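Side-chain contact in oxidoreductase (Methanosarcina mazei, PDB 3KA7), which binds flavin-adenine dinucleotide and probably acts as an oxidoreductase of the flavin-containing amine oxidoreductase family: residues 203-206 against 207-211. Numbering follows the deposited sequence.
Sequences ETVI and SANGG
With CG beside its backbone N (chi1 -70°), Asn209 turns its amide back alongside the last turn of helix 195-208, while Val205 sets CG1 anti to N (chi1 172°) and points the same way alongside it. Asn209 ND2 thereby hydrogen-bonds to Val205 O at 2.8 Å and lies against Val205 CG1. The N-H meets the carbonyl oxygen at a bent 144°, from a position tilted off the carbonyl plane, and the Asn209 backbone N adds a weak bond to the same oxygen at 3.0 Å. Replacing Asn209 by an alanine is likely to leave Val205 O with that weak bond alone in this contact and to remove the side-by-side packing against CG1.

One residue on, the chain closes in a Schellman motif: Gly211 N bonds to Ile206 O at 2.9 Å and Gly210 N to Ser207 O, with Gly210 taking the positive phi of the C-prime position. Ile206 CG2 rests 3.8 Å from Gly211 CA, while its side chain also packs on Leu13 and Ala16 of helix 10-21 and on Ile213. This helix ending thus combines a side-chain hydrogen bond with a Schellman motif: Val205 O supplements a weak helical bond with the asparagine amide, while Ile206 O is taken by Gly211 N in the turn leading into strand 212-214.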
ATOM      1  N   GLU A 203      -5.781  -4.832 -17.770  1.00 13.85           N
ATOM      2  CA  GLU A 203      -6.295  -4.162 -18.963  1.00 15.39           C
ATOM      3  C   GLU A 203      -6.622  -5.185 -20.044  1.00 15.43           C
ATOM      4  O   GLU A 203      -7.613  -5.053 -20.754  1.00 15.34           O
ATOM      5  CB  GLU A 203      -5.296  -3.141 -19.489  1.00 15.63           C
ATOM      6  CG  GLU A 203      -5.177  -1.903 -18.606  1.00 20.33           C
ATOM      7  CD  GLU A 203      -4.055  -0.979 -19.050  1.00 25.68           C
ATOM      8  OE1 GLU A 203      -2.974  -1.471 -19.463  1.00 30.91           O
ATOM      9  OE2 GLU A 203      -4.244   0.247 -18.979  1.00 29.84           O
ATOM     10  N   THR A 204      -5.786  -6.204 -20.158  1.00 15.81           N
ATOM     11  CA  THR A 204      -6.048  -7.292 -21.114  1.00 16.18           C
ATOM     12  C   THR A 204      -7.376  -8.008 -20.851  1.00 16.16           C
ATOM     13  O   THR A 204      -8.148  -8.269 -21.779  1.00 15.77           O
ATOM     14  CB  THR A 204      -4.878  -8.295 -21.134  1.00 16.89           C
ATOM     15  OG1 THR A 204      -3.706  -7.626 -21.616  1.00 17.00           O
ATOM     16  CG2 THR A 204      -5.188  -9.469 -22.055  1.00 16.89           C
ATOM     17  N   VAL A 205      -7.648  -8.319 -19.587  1.00 15.44           N
ATOM     18  CA  VAL A 205      -8.886  -8.997 -19.192  1.00 15.59           C
ATOM     19  C   VAL A 205     -10.098  -8.110 -19.444  1.00 15.70           C
ATOM     20  O   VAL A 205     -11.139  -8.567 -19.927  1.00 15.16           O
ATOM     21  CB  VAL A 205      -8.836  -9.392 -17.695  1.00 15.47           C
ATOM     22  CG1 VAL A 205     -10.194  -9.914 -17.217  1.00 16.21           C
ATOM     23  CG2 VAL A 205      -7.742 -10.417 -17.466  1.00 15.33           C
ATOM     24  N   ILE A 206      -9.958  -6.830 -19.119  1.00 15.26           N
ATOM     25  CA  ILE A 206     -11.051  -5.896 -19.313  1.00 16.16           C
ATOM     26  C   ILE A 206     -11.406  -5.843 -20.797  1.00 17.06           C
ATOM     27  O   ILE A 206     -12.576  -5.948 -21.157  1.00 17.56           O
ATOM     28  CB  ILE A 206     -10.695  -4.503 -18.761  1.00 15.89           C
ATOM     29  CG1 ILE A 206     -10.480  -4.608 -17.242  1.00 15.05           C
ATOM     30  CG2 ILE A 206     -11.782  -3.478 -19.126  1.00 15.92           C
ATOM     31  CD1 ILE A 206      -9.814  -3.378 -16.594  1.00 13.88           C
ATOM     32  N   SER A 207     -10.391  -5.695 -21.641  1.00 17.78           N
ATOM     33  CA  SER A 207     -10.590  -5.613 -23.095  1.00 19.34           C
ATOM     34  C   SER A 207     -11.208  -6.899 -23.654  1.00 19.43           C
ATOM     35  O   SER A 207     -12.173  -6.846 -24.429  1.00 19.83           O
ATOM     36  CB  SER A 207      -9.269  -5.292 -23.802  1.00 19.60           C
ATOM     37  OG  SER A 207      -9.438  -5.305 -25.219  1.00 22.23           O
ATOM     38  N   ALA A 208     -10.671  -8.044 -23.242  1.00 19.72           N
ATOM     39  CA  ALA A 208     -11.171  -9.352 -23.676  1.00 20.10           C
ATOM     40  C   ALA A 208     -12.628  -9.574 -23.277  1.00 20.44           C
ATOM     41  O   ALA A 208     -13.350 -10.346 -23.922  1.00 20.48           O
ATOM     42  CB  ALA A 208     -10.297 -10.462 -23.109  1.00 20.11           C
ATOM     43  N   ASN A 209     -13.069  -8.902 -22.216  1.00 20.46           N
ATOM     44  CA  ASN A 209     -14.443  -9.048 -21.759  1.00 20.90           C
ATOM     45  C   ASN A 209     -15.370  -7.893 -22.166  1.00 20.75           C
ATOM     46  O   ASN A 209     -16.454  -7.731 -21.606  1.00 21.28           O
ATOM     47  CB  ASN A 209     -14.491  -9.326 -20.249  1.00 21.40           C
ATOM     48  CG  ASN A 209     -13.964 -10.712 -19.896  1.00 22.47           C
ATOM     49  OD1 ASN A 209     -14.624 -11.724 -20.144  1.00 24.94           O
ATOM     50  ND2 ASN A 209     -12.783 -10.764 -19.314  1.00 23.46           N
ATOM     51  N   GLY A 210     -14.945  -7.110 -23.155  1.00 20.38           N
ATOM     52  CA  GLY A 210     -15.783  -6.059 -23.743  1.00 19.72           C
ATOM     53  C   GLY A 210     -15.845  -4.755 -22.952  1.00 19.43           C
ATOM     54  O   GLY A 210     -16.664  -3.872 -23.240  1.00 19.36           O
ATOM     55  N   GLY A 211     -14.986  -4.619 -21.952  1.00 18.77           N
ATOM     56  CA  GLY A 211     -14.956  -3.377 -21.189  1.00 17.76           C
ATOM     57  C   GLY A 211     -14.157  -2.331 -21.929  1.00 17.48           C
ATOM     58  O   GLY A 211     -13.287  -2.665 -22.740  1.00 17.39           O
TER